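Local coordinates for 23S rRNA (guanine(2535)-N(1))-methyltransferase (Streptomyces viridochromogenes, PDB 1O9G), which methylates N1 of a specific guanine in 23S ribosomal RNA with S-adenosyl-L-methionine as donor, conferring resistance to the orthosomycin antibiotic avilamycin, at residues Y4-R10 and R34-E38; A43-P48 and A206-I210; L99-L105 and R137-E141; D15-V21 and A130-L134. The protein carries 3 engineered substitutions. All coordinates share one frame. Residues are numbered along the deposited sequence.

Contact 1 of 4, residues Y4-R10 and R34-E38; sequences YRHAVER and RLATE
One carboxylate gathers three consecutive backbone amides: Glu-38 OE2 accepts from Arg-5 N at 2.8 Å, while Glu-38 OE1 accepts from His-6 N at 3.0 Å and Ala-7 N at 2.9 Å. The loop 4-10 curls to present these NH groups to the helical segment 34-38, with Ala-7 CA and Glu-38 CA 5.5 Å apart, and Ala-7 (phi/psi -86/65°) is the centre of an inverse gamma turn. The carbonyl of this central residue, Ala-7 O, accepts from Arg-34 NH2 at 2.8 Å and Arg-34 NE at 2.9 Å. Arg-34, extended with all its side-chain torsions near t, lays its guanidinium flat on Tyr-4 (chi1 m). The planes differ by 4°, and Arg-34 CZ lies 3.9 Å from the Tyr-4 ring centroid, a cation-pi stack. Ala-7 CB meets Thr-37 CG2 at 3.9 Å. Side chain-to-backbone hydrogen bonds and the Tyr-4/Arg-34 stack thus fasten the N-terminal loop to helix 33-45. Glu-38 is also salt-bridged to Arg-42; Tyr-4 and Leu-35 pack on strand 228-232, and Ala-36 on helix 64-72.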
loop_
_atom_site.group_PDB
_atom_site.type_symbol
_atom_site.label_atom_id
_atom_site.label_comp_id
_atom_site.label_asym_id
_atom_site.label_seq_id
_atom_site.Cartn_x
_atom_site.Cartn_y
_atom_site.Cartn_z
ATOM N N TYR A 4 -16.103 8.838 -5.821
ATOM C CA TYR A 4 -15.607 8.622 -4.467
ATOM C C TYR A 4 -16.771 8.420 -3.500
ATOM O O TYR A 4 -17.605 9.299 -3.336
ATOM C CB TYR A 4 -14.748 9.797 -4.006
ATOM C CG TYR A 4 -13.447 9.934 -4.756
ATOM C CD1 TYR A 4 -12.356 9.127 -4.447
ATOM C CD2 TYR A 4 -13.296 10.871 -5.769
ATOM C CE1 TYR A 4 -11.164 9.247 -5.129
ATOM C CE2 TYR A 4 -12.103 10.993 -6.459
ATOM C CZ TYR A 4 -11.037 10.182 -6.126
ATOM O OH TYR A 4 -9.840 10.297 -6.791
ATOM N N ARG A 5 -16.822 7.236 -2.898
ATOM C CA ARG A 5 -17.831 6.853 -1.925
ATOM C C ARG A 5 -17.422 7.209 -0.495
ATOM O O ARG A 5 -18.265 7.485 0.353
ATOM C CB ARG A 5 -18.068 5.344 -2.037
ATOM C CG ARG A 5 -19.366 4.861 -1.456
ATOM C CD ARG A 5 -19.561 3.368 -1.564
ATOM N NE ARG A 5 -19.633 2.946 -2.962
ATOM C CZ ARG A 5 -19.012 1.887 -3.473
ATOM N NH1 ARG A 5 -18.267 1.085 -2.718
ATOM N NH2 ARG A 5 -19.148 1.604 -4.761
ATOM N N HIS A 6 -16.115 7.207 -0.238
ATOM C CA HIS A 6 -15.565 7.341 1.113
ATOM C C HIS A 6 -14.756 8.602 1.252
ATOM O O HIS A 6 -14.919 9.347 2.217
ATOM C CB HIS A 6 -14.689 6.131 1.438
ATOM C CG HIS A 6 -15.464 4.868 1.543
ATOM N ND1 HIS A 6 -15.627 4.013 0.476
ATOM C CD2 HIS A 6 -16.141 4.318 2.579
ATOM C CE1 HIS A 6 -16.387 2.999 0.844
ATOM N NE2 HIS A 6 -16.707 3.156 2.117
ATOM N N ALA A 7 -13.863 8.814 0.291
ATOM C CA ALA A 7 -13.082 10.027 0.186
ATOM C C ALA A 7 -13.902 11.057 -0.595
ATOM O O ALA A 7 -13.514 11.465 -1.685
ATOM C CB ALA A 7 -11.734 9.726 -0.515
ATOM N N VAL A 8 -15.033 11.469 -0.015
ATOM C CA VAL A 8 -16.061 12.263 -0.696
ATOM C C VAL A 8 -15.649 13.728 -0.845
ATOM O O VAL A 8 -15.899 14.345 -1.882
ATOM C CB VAL A 8 -17.416 12.190 0.065
ATOM C CG1 VAL A 8 -18.457 13.133 -0.552
ATOM C CG2 VAL A 8 -17.929 10.757 0.096
ATOM N N GLU A 9 -15.030 14.283 0.190
ATOM C CA GLU A 9 -14.490 15.635 0.121
ATOM C C GLU A 9 -12.974 15.563 -0.016
ATOM O O GLU A 9 -12.317 14.804 0.701
ATOM C CB GLU A 9 -14.898 16.440 1.358
ATOM C CG GLU A 9 -16.365 16.849 1.352
ATOM C CD GLU A 9 -17.089 16.482 2.635
ATOM O OE1 GLU A 9 -16.743 17.044 3.697
ATOM O OE2 GLU A 9 -18.009 15.640 2.582
ATOM N N ARG A 10 -12.429 16.337 -0.954
ATOM C CA ARG A 10 -10.989 16.359 -1.202
ATOM C C ARG A 10 -10.261 16.904 0.024
ATOM O O ARG A 10 -10.464 18.053 0.424
ATOM C CB ARG A 10 -10.655 17.196 -2.441
ATOM C CG ARG A 10 -9.195 17.118 -2.877
ATOM C CD ARG A 10 -8.982 17.183 -4.388
ATOM N NE ARG A 10 -9.557 18.388 -4.992
ATOM C CZ ARG A 10 -9.210 18.894 -6.178
ATOM N NH1 ARG A 10 -8.274 18.316 -6.927
ATOM N NH2 ARG A 10 -9.807 19.996 -6.622
ATOM N N ARG A 34 -5.752 10.315 -2.196
ATOM C CA ARG A 34 -7.202 10.197 -2.173
ATOM C C ARG A 34 -7.681 8.848 -2.711
ATOM O O ARG A 34 -8.604 8.236 -2.170
ATOM C CB ARG A 34 -7.837 11.337 -2.956
ATOM C CG ARG A 34 -9.330 11.375 -2.862
ATOM C CD ARG A 34 -9.956 12.508 -3.608
ATOM N NE ARG A 34 -11.335 12.705 -3.186
ATOM C CZ ARG A 34 -12.174 13.549 -3.774
ATOM N NH1 ARG A 34 -11.779 14.279 -4.812
ATOM N NH2 ARG A 34 -13.416 13.672 -3.328
ATOM N N LEU A 35 -7.066 8.390 -3.780
ATOM C CA LEU A 35 -7.425 7.117 -4.365
ATOM C C LEU A 35 -6.996 5.986 -3.435
ATOM O O LEU A 35 -7.693 4.977 -3.305
ATOM C CB LEU A 35 -6.813 6.966 -5.759
ATOM C CG LEU A 35 -7.155 5.697 -6.505
ATOM C CD1 LEU A 35 -8.668 5.506 -6.600
ATOM C CD2 LEU A 35 -6.548 5.709 -7.891
ATOM N N ALA A 36 -5.843 6.128 -2.804
ATOM C CA ALA A 36 -5.389 5.089 -1.859
ATOM C C ALA A 36 -6.402 4.867 -0.747
ATOM O O ALA A 36 -6.778 3.724 -0.444
ATOM C CB ALA A 36 -4.048 5.443 -1.269
ATOM N N THR A 37 -6.868 5.950 -0.158
ATOM C CA THR A 37 -7.790 5.837 0.970
ATOM C C THR A 37 -9.174 5.354 0.489
ATOM O O THR A 37 -9.829 4.604 1.185
ATOM C CB THR A 37 -7.834 7.123 1.775
ATOM O OG1 THR A 37 -8.655 6.910 2.927
ATOM C CG2 THR A 37 -8.460 8.247 1.038
ATOM N N GLU A 38 -9.576 5.721 -0.725
ATOM C CA GLU A 38 -10.833 5.246 -1.302
ATOM C C GLU A 38 -10.804 3.728 -1.473
ATOM O O GLU A 38 -11.728 3.037 -1.080
ATOM C CB GLU A 38 -11.113 5.935 -2.643
ATOM C CG GLU A 38 -12.374 5.466 -3.359
ATOM C CD GLU A 38 -13.676 5.910 -2.710
ATOM O OE1 GLU A 38 -13.674 6.848 -1.894
ATOM O OE2 GLU A 38 -14.732 5.327 -3.041
#

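Contact 2 of 4, residues A43-P48 and A206-I210; sequences ALARLP and AHAVI
Ala-43 lies in the last turn of helix 33-45 and points its CB toward segment 206-210, reaching Val-209 CG1 at 3.9 Å; the CA atoms of these two residues are 6.2 Å apart. The helix then unwinds through bonds to the third residue back, Arg-46 N to Ala-43 O at 3.0 Å and Leu-47 N to Leu-44 O at 3.2 Å. Arg-46 (chi1 m) offers its CB to Val-209 CG2 at 4.0 Å, but its end leads away. At Leu-47 the backbone has become extended (phi/psi -81/151°). In the m,t rotamer Leu-47 CD2 comes within 3.9 Å of Val-209 CG2 and 4.0 Å of His-207 ND1, at the imidazole edge. Pro-48 closes the row, its CG 3.8 Å from His-207 CB.

On the other side, His-207 (chi1 p) and Val-209 (chi1 t) both face this row, whereas Ala-208 between them turns its CB away. Strand 209-214 belongs to the seven-stranded sheet of a class I, Rossmann-like methyltransferase, so the contact seats the end of the helix before the first strand on one sheet face, where Ala-43 and Leu-47 also touch Val-171. With 248 Å² buried and no hydrogen bond between the segments, the fit depends on the shapes of largely apolar side chains in van der Waals contact, while the polar end of Arg-46 is paired outside, in a salt bridge with Glu-228.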
loop_
_atom_site.group_PDB
_atom_site.type_symbol
_atom_site.label_atom_id
_atom_site.label_comp_id
_atom_site.label_asym_id
_atom_site.label_seq_id
_atom_site.Cartn_x
_atom_site.Cartn_y
_atom_site.Cartn_z
ATOM N N ALA A 43 -12.254 -1.756 0.537
ATOM C CA ALA A 43 -11.881 -3.083 0.967
ATOM C C ALA A 43 -12.380 -3.359 2.383
ATOM O O ALA A 43 -12.921 -4.430 2.675
ATOM C CB ALA A 43 -10.387 -3.256 0.878
ATOM N N LEU A 44 -12.178 -2.412 3.293
ATOM C CA LEU A 44 -12.650 -2.586 4.666
ATOM C C LEU A 44 -14.153 -2.842 4.674
ATOM O O LEU A 44 -14.634 -3.609 5.508
ATOM C CB LEU A 44 -12.366 -1.345 5.509
ATOM C CG LEU A 44 -10.920 -1.022 5.883
ATOM C CD1 LEU A 44 -10.905 0.236 6.759
ATOM C CD2 LEU A 44 -10.280 -2.180 6.577
ATOM N N ALA A 45 -14.908 -2.211 3.765
ATOM C CA ALA A 45 -16.357 -2.363 3.737
ATOM C C ALA A 45 -16.777 -3.752 3.319
ATOM O O ALA A 45 -17.915 -4.137 3.534
ATOM C CB ALA A 45 -17.001 -1.333 2.824
ATOM N N ARG A 46 -15.872 -4.502 2.704
ATOM C CA ARG A 46 -16.153 -5.885 2.272
ATOM C C ARG A 46 -15.665 -6.975 3.246
ATOM O O ARG A 46 -15.827 -8.171 3.012
ATOM C CB ARG A 46 -15.564 -6.112 0.881
ATOM C CG ARG A 46 -16.087 -5.179 -0.167
ATOM C CD ARG A 46 -17.146 -5.807 -0.989
ATOM N NE ARG A 46 -17.732 -4.926 -1.997
ATOM C CZ ARG A 46 -18.910 -5.136 -2.539
ATOM N NH1 ARG A 46 -19.621 -6.196 -2.181
ATOM N NH2 ARG A 46 -19.391 -4.290 -3.442
ATOM N N LEU A 47 -15.076 -6.567 4.362
ATOM C CA LEU A 47 -14.699 -7.524 5.391
ATOM C C LEU A 47 -15.897 -7.877 6.256
ATOM O O LEU A 47 -16.782 -7.051 6.412
ATOM C CB LEU A 47 -13.607 -6.952 6.263
ATOM C CG LEU A 47 -12.259 -6.728 5.605
ATOM C CD1 LEU A 47 -11.366 -5.960 6.548
ATOM C CD2 LEU A 47 -11.559 -8.009 5.233
ATOM N N PRO A 48 -15.924 -9.090 6.817
ATOM C CA PRO A 48 -17.019 -9.495 7.718
ATOM C C PRO A 48 -17.222 -8.567 8.928
ATOM O O PRO A 48 -18.371 -8.274 9.302
ATOM C CB PRO A 48 -16.601 -10.899 8.191
ATOM C CG PRO A 48 -15.557 -11.365 7.226
ATOM C CD PRO A 48 -14.971 -10.185 6.576
ATOM N N ALA A 206 -9.688 -17.078 4.322
ATOM C CA ALA A 206 -10.752 -17.161 3.331
ATOM C C ALA A 206 -11.441 -15.821 3.110
ATOM O O ALA A 206 -11.828 -15.471 1.995
ATOM C CB ALA A 206 -11.755 -18.190 3.758
ATOM N N HIS A 207 -11.575 -15.057 4.178
ATOM C CA HIS A 207 -12.279 -13.764 4.108
ATOM C C HIS A 207 -11.495 -12.618 3.506
ATOM O O HIS A 207 -12.060 -11.556 3.283
ATOM C CB HIS A 207 -12.740 -13.313 5.490
ATOM C CG HIS A 207 -11.605 -13.015 6.423
ATOM N ND1 HIS A 207 -11.092 -11.753 6.636
ATOM C CD2 HIS A 207 -10.883 -13.851 7.200
ATOM C CE1 HIS A 207 -10.091 -11.833 7.492
ATOM N NE2 HIS A 207 -9.943 -13.096 7.843
ATOM N N ALA A 208 -10.199 -12.793 3.296
ATOM C CA ALA A 208 -9.347 -11.686 2.930
ATOM C C ALA A 208 -9.816 -11.062 1.618
ATOM O O ALA A 208 -10.181 -11.765 0.673
ATOM C CB ALA A 208 -7.919 -12.147 2.768
ATOM N N VAL A 209 -9.722 -9.748 1.552
ATOM C CA VAL A 209 -10.003 -8.968 0.353
ATOM C C VAL A 209 -8.687 -8.600 -0.299
ATOM O O VAL A 209 -7.824 -7.982 0.334
ATOM C CB VAL A 209 -10.794 -7.720 0.694
ATOM C CG1 VAL A 209 -11.029 -6.846 -0.523
ATOM C CG2 VAL A 209 -12.125 -8.103 1.390
ATOM N N ILE A 210 -8.568 -8.978 -1.563
ATOM C CA ILE A 210 -7.423 -8.656 -2.399
ATOM C C ILE A 210 -7.804 -7.542 -3.363
ATOM O O ILE A 210 -8.636 -7.721 -4.226
ATOM C CB ILE A 210 -6.916 -9.863 -3.187
ATOM C CG1 ILE A 210 -6.593 -11.042 -2.263
ATOM C CG2 ILE A 210 -5.696 -9.471 -3.991
ATOM C CD1 ILE A 210 -6.508 -12.347 -2.957
#

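Contact 3 of 4, residues L99-L105 and R137-E141; sequences LLSPAGL and RLTAE
Segment 99-105 leaves a turn at Leu-99 and Leu-100, extends at Ser-101 (phi/psi -121/152°) and enters helix 102-119 at Pro-102. Segment 137-141 is the last turn of helix 122-140, with Glu-141 (phi/psi -99/9°) the first residue to leave helical angles; its N bonds Arg-137 O at 2.9 Å. The start of one helix therefore lies beside the end of the other, the two running antiparallel, with Pro-102 CA and Thr-139 CA 6.7 Å apart. Ser-101 is the N-cap: its OG (chi1 p) accepts from Gly-104 N at 3.1 Å, and its O accepts from Leu-105 N at 3.1 Å.

Leu-138, in the t,p rotamer, supplies most of the packing by driving CD2 into the bend just before the helix. Leu-138 CD2 lies 3.5 Å from both Leu-100 O and Ser-101 C, 3.7 Å from Pro-102 CD and 3.8 Å from Leu-105 CD1 (Leu-105 chi1 m). Beside it, Pro-102 CG meets Thr-139 OG1 at 3.8 Å in a van der Waals contact; Thr-139 OG1 is hydrogen-bonded to Arg-135 O. No hydrogen bond joins the segments, and 190 Å² is buried.

The arrangement is the open base of a helical hairpin that lies, along the chain, between helix 87-98 and strand 147-151. Leu-100 and Leu-138 both reach Leu-71 of helix 64-72, and Leu-105 also touches Val-21 of the N-terminal loop.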
loop_
_atom_site.group_PDB
_atom_site.type_symbol
_atom_site.label_atom_id
_atom_site.label_comp_id
_atom_site.label_asym_id
_atom_site.label_seq_id
_atom_site.Cartn_x
_atom_site.Cartn_y
_atom_site.Cartn_z
ATOM N N LEU A 99 9.068 5.301 8.998
ATOM C CA LEU A 99 8.176 6.383 9.378
ATOM C C LEU A 99 6.906 5.942 10.097
ATOM O O LEU A 99 6.125 6.784 10.527
ATOM C CB LEU A 99 7.798 7.210 8.138
ATOM C CG LEU A 99 8.998 7.791 7.377
ATOM C CD1 LEU A 99 8.495 8.382 6.093
ATOM C CD2 LEU A 99 9.741 8.814 8.206
ATOM N N LEU A 100 6.707 4.643 10.250
ATOM C CA LEU A 100 5.539 4.120 10.958
ATOM C C LEU A 100 5.750 4.067 12.460
ATOM O O LEU A 100 4.889 3.551 13.163
ATOM C CB LEU A 100 5.140 2.759 10.412
ATOM C CG LEU A 100 4.681 2.803 8.969
ATOM C CD1 LEU A 100 4.402 1.426 8.497
ATOM C CD2 LEU A 100 3.442 3.696 8.782
ATOM N N SER A 101 6.867 4.573 12.950
ATOM C CA SER A 101 7.021 4.756 14.394
ATOM C C SER A 101 7.281 6.211 14.729
ATOM O O SER A 101 7.832 6.954 13.919
ATOM C CB SER A 101 8.127 3.892 14.964
ATOM O OG SER A 101 9.379 4.476 14.707
ATOM N N PRO A 102 6.886 6.651 15.914
ATOM C CA PRO A 102 7.281 8.008 16.327
ATOM C C PRO A 102 8.784 8.267 16.227
ATOM O O PRO A 102 9.144 9.362 15.751
ATOM C CB PRO A 102 6.760 8.104 17.753
ATOM C CG PRO A 102 5.574 7.171 17.767
ATOM C CD PRO A 102 6.008 6.010 16.906
ATOM N N ALA A 103 9.633 7.303 16.550
ATOM C CA ALA A 103 11.087 7.511 16.483
ATOM C C ALA A 103 11.523 7.763 15.046
ATOM O O ALA A 103 12.368 8.593 14.805
ATOM C CB ALA A 103 11.869 6.335 17.064
ATOM N N GLY A 104 10.952 7.052 14.090
ATOM C CA GLY A 104 11.290 7.267 12.693
ATOM C C GLY A 104 10.892 8.631 12.178
ATOM O O GLY A 104 11.612 9.295 11.392
ATOM N N LEU A 105 9.730 9.087 12.622
ATOM C CA LEU A 105 9.252 10.414 12.252
ATOM C C LEU A 105 10.098 11.489 12.912
ATOM O O LEU A 105 10.376 12.501 12.290
ATOM C CB LEU A 105 7.767 10.582 12.575
ATOM C CG LEU A 105 6.884 9.878 11.553
ATOM C CD1 LEU A 105 5.489 9.644 12.104
ATOM C CD2 LEU A 105 6.833 10.643 10.246
ATOM N N ARG A 137 -0.212 12.745 15.208
ATOM C CA ARG A 137 -1.347 11.907 14.837
ATOM C C ARG A 137 -1.056 10.419 15.091
ATOM O O ARG A 137 -1.894 9.735 15.678
ATOM C CB ARG A 137 -1.797 12.156 13.379
ATOM C CG ARG A 137 -2.511 13.475 13.194
ATOM C CD ARG A 137 -3.228 13.688 11.858
ATOM N NE ARG A 137 -2.339 13.873 10.704
ATOM C CZ ARG A 137 -1.808 15.038 10.313
ATOM N NH1 ARG A 137 -2.030 16.163 10.994
ATOM N NH2 ARG A 137 -1.047 15.090 9.223
ATOM N N LEU A 138 0.133 9.958 14.740
ATOM C CA LEU A 138 0.490 8.568 14.922
ATOM C C LEU A 138 0.438 8.188 16.403
ATOM O O LEU A 138 -0.114 7.153 16.779
ATOM C CB LEU A 138 1.867 8.261 14.323
ATOM C CG LEU A 138 2.462 6.855 14.507
ATOM C CD1 LEU A 138 1.609 5.850 13.759
ATOM C CD2 LEU A 138 3.870 6.803 14.015
ATOM N N THR A 139 1.009 9.027 17.249
ATOM C CA THR A 139 1.049 8.818 18.684
ATOM C C THR A 139 -0.369 8.719 19.252
ATOM O O THR A 139 -0.653 7.827 20.051
ATOM C CB THR A 139 1.827 9.989 19.321
ATOM O OG1 THR A 139 3.188 9.932 18.866
ATOM C CG2 THR A 139 1.890 9.885 20.830
ATOM N N ALA A 140 -1.252 9.629 18.847
ATOM C CA ALA A 140 -2.617 9.661 19.359
ATOM C C ALA A 140 -3.512 8.537 18.809
ATOM O O ALA A 140 -4.450 8.138 19.462
ATOM C CB ALA A 140 -3.252 11.026 19.121
ATOM N N GLU A 141 -3.186 8.020 17.638
ATOM C CA GLU A 141 -4.044 7.065 16.925
ATOM C C GLU A 141 -3.626 5.603 17.108
ATOM O O GLU A 141 -4.203 4.715 16.477
ATOM C CB GLU A 141 -4.130 7.461 15.433
ATOM C CG GLU A 141 -4.860 8.783 15.237
ATOM C CD GLU A 141 -4.748 9.417 13.853
ATOM O OE1 GLU A 141 -4.270 8.764 12.910
ATOM O OE2 GLU A 141 -5.133 10.607 13.759
#

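Contact 4 of 4, residues D15-V21 and A130-L134; sequences DLACGVV and AARRL
In this Rossmann-like methyltransferase, the hairpin of helices 102-119 and 122-140 is inserted in the chain between strands 77-84 and 147-151, and here the looping N-terminal segment 15-21 packs against its second helix. The loop makes two approaches, with Asp-15 CA 4.9 Å from Ala-130 CA and Val-21 CA 5.8 Å from Ala-131 CA. Between them residues 17-19 swing out of reach, turning at Gly-19 with a positive phi (91/3°) at which a CB would collide with the preceding carbonyl.

The small alanines leave a shallow hollow on the helix, and Val-21 (chi1 t) is the bump that fills it: its CG2 lies 3.6 Å from Ala-130 CB, 3.9 Å from Ala-131 CB and 3.4 Å from Ala-131 N. Val-20 CG1 touches Ala-130 CB at 4.0 Å. In return, Leu-134 (m,t) projects from the helix into the loop, with CD1 3.5 Å from Asp-15 O and 4.0 Å from Val-21 CB, and CD2 3.7 Å from Leu-16 CD2. Leu-16 carries this packing on to Leu-71 and Leu-72 of helix 64-72, so the loop fills the space between that helix and the hairpin.

A salt bridge borders the apolar fit. Asp-15 (chi1 m) also pairs with Arg-137 through OD2, while Arg-133 grips it side-on in a bidentate pair, Arg-133 NH2 to Asp-15 OD1 and Arg-133 NE to Asp-15 OD2, each 2.9 Å.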
loop_
_atom_site.group_PDB
_atom_site.type_symbol
_atom_site.label_atom_id
_atom_site.label_comp_id
_atom_site.label_asym_id
_atom_site.label_seq_id
_atom_site.Cartn_x
_atom_site.Cartn_y
_atom_site.Cartn_z
ATOM N N ASP A 15 0.609 16.675 4.014
ATOM C CA ASP A 15 1.665 16.161 4.870
ATOM C C ASP A 15 2.165 14.798 4.394
ATOM O O ASP A 15 3.296 14.434 4.686
ATOM C CB ASP A 15 1.219 15.993 6.319
ATOM C CG ASP A 15 0.974 17.303 7.008
ATOM O OD1 ASP A 15 1.276 18.381 6.432
ATOM O OD2 ASP A 15 0.442 17.350 8.135
ATOM N N LEU A 16 1.322 14.053 3.683
ATOM C CA LEU A 16 1.663 12.731 3.152
ATOM C C LEU A 16 2.199 12.768 1.716
ATOM O O LEU A 16 2.459 11.735 1.126
ATOM C CB LEU A 16 0.464 11.765 3.284
ATOM C CG LEU A 16 0.117 11.384 4.725
ATOM C CD1 LEU A 16 -1.290 10.727 4.741
ATOM C CD2 LEU A 16 1.159 10.518 5.348
ATOM N N ALA A 17 2.397 13.955 1.168
ATOM C CA ALA A 17 2.851 14.093 -0.203
ATOM C C ALA A 17 4.216 13.443 -0.385
ATOM O O ALA A 17 5.091 13.530 0.452
ATOM C CB ALA A 17 2.929 15.551 -0.614
ATOM N N CYS A 18 4.416 12.810 -1.518
ATOM C CA CYS A 18 5.678 12.168 -1.761
ATOM C C CYS A 18 6.808 13.204 -1.881
ATOM O O CYS A 18 6.669 14.219 -2.566
ATOM C CB CYS A 18 5.541 11.317 -2.990
ATOM S SG CYS A 18 6.864 10.131 -3.225
ATOM N N GLY A 19 7.908 12.981 -1.173
ATOM C CA GLY A 19 9.053 13.867 -1.191
ATOM C C GLY A 19 9.067 14.972 -0.139
ATOM O O GLY A 19 9.961 15.829 -0.131
ATOM N N VAL A 20 8.072 14.981 0.734
ATOM C CA VAL A 20 8.012 15.939 1.829
ATOM C C VAL A 20 8.524 15.217 3.071
ATOM O O VAL A 20 9.685 15.377 3.441
ATOM C CB VAL A 20 6.579 16.525 1.991
ATOM C CG1 VAL A 20 6.467 17.463 3.212
ATOM C CG2 VAL A 20 6.172 17.222 0.718
ATOM N N VAL A 21 7.719 14.330 3.651
ATOM C CA VAL A 21 8.167 13.460 4.736
ATOM C C VAL A 21 8.477 12.052 4.167
ATOM O O VAL A 21 9.590 11.506 4.304
ATOM C CB VAL A 21 7.140 13.387 5.873
ATOM C CG1 VAL A 21 7.665 12.497 7.046
ATOM C CG2 VAL A 21 6.794 14.811 6.361
ATOM N N ALA A 130 5.511 19.048 8.823
ATOM C CA ALA A 130 4.658 17.945 8.378
ATOM C C ALA A 130 5.020 16.665 9.154
ATOM O O ALA A 130 4.148 15.900 9.566
ATOM C CB ALA A 130 4.774 17.731 6.871
ATOM N N ALA A 131 6.308 16.432 9.367
ATOM C CA ALA A 131 6.753 15.225 10.093
ATOM C C ALA A 131 6.301 15.287 11.543
ATOM O O ALA A 131 5.906 14.267 12.095
ATOM C CB ALA A 131 8.261 15.071 10.019
ATOM N N ARG A 132 6.362 16.476 12.150
ATOM C CA ARG A 132 5.887 16.678 13.509
ATOM C C ARG A 132 4.390 16.371 13.590
ATOM O O ARG A 132 3.972 15.650 14.488
ATOM C CB ARG A 132 6.148 18.111 13.981
ATOM C CG ARG A 132 5.466 18.454 15.292
ATOM C CD ARG A 132 5.607 19.923 15.692
ATOM N NE ARG A 132 5.046 20.853 14.694
ATOM C CZ ARG A 132 3.735 21.053 14.494
ATOM N NH1 ARG A 132 2.820 20.377 15.189
ATOM N NH2 ARG A 132 3.325 21.928 13.578
ATOM N N ARG A 133 3.593 16.897 12.668
ATOM C CA ARG A 133 2.152 16.658 12.683
ATOM C C ARG A 133 1.819 15.172 12.495
ATOM O O ARG A 133 0.939 14.620 13.199
ATOM C CB ARG A 133 1.415 17.492 11.651
ATOM C CG ARG A 133 1.358 18.987 11.950
ATOM C CD ARG A 133 0.429 19.707 11.023
ATOM N NE ARG A 133 0.974 19.755 9.670
ATOM C CZ ARG A 133 1.730 20.731 9.180
ATOM N NH1 ARG A 133 2.009 21.820 9.883
ATOM N NH2 ARG A 133 2.196 20.641 7.948
ATOM N N LEU A 134 2.527 14.519 11.596
ATOM C CA LEU A 134 2.304 13.091 11.359
ATOM C C LEU A 134 2.636 12.301 12.618
ATOM O O LEU A 134 1.944 11.332 12.922
ATOM C CB LEU A 134 3.111 12.572 10.140
ATOM C CG LEU A 134 2.641 13.062 8.779
ATOM C CD1 LEU A 134 3.673 12.638 7.721
ATOM C CD2 LEU A 134 1.262 12.519 8.459
#

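Overall arrangement
Contacts 1 and 4 both pin the N-terminal loop to a helix, but on different elements: helix 33-45 in contact 1, the inserted hairpin in contact 4. Contact 1 is dominated by hydrogen bonds and a cation-pi stack; contact 4 is mainly apolar with a salt bridge at its border, and contacts 2 and 3 have no hydrogen bond across their segments. Contact 4 is buried; the other three are partly buried. Contact 2 uses helix 33-45 about a turn further on than contact 1, their centres 18 Å apart, and sets its far end on the central sheet. Contacts 3 and 4 share helix 122-140 and touch, through the Arg-137 to Asp-15 salt bridge and Leu-105 against Val-21.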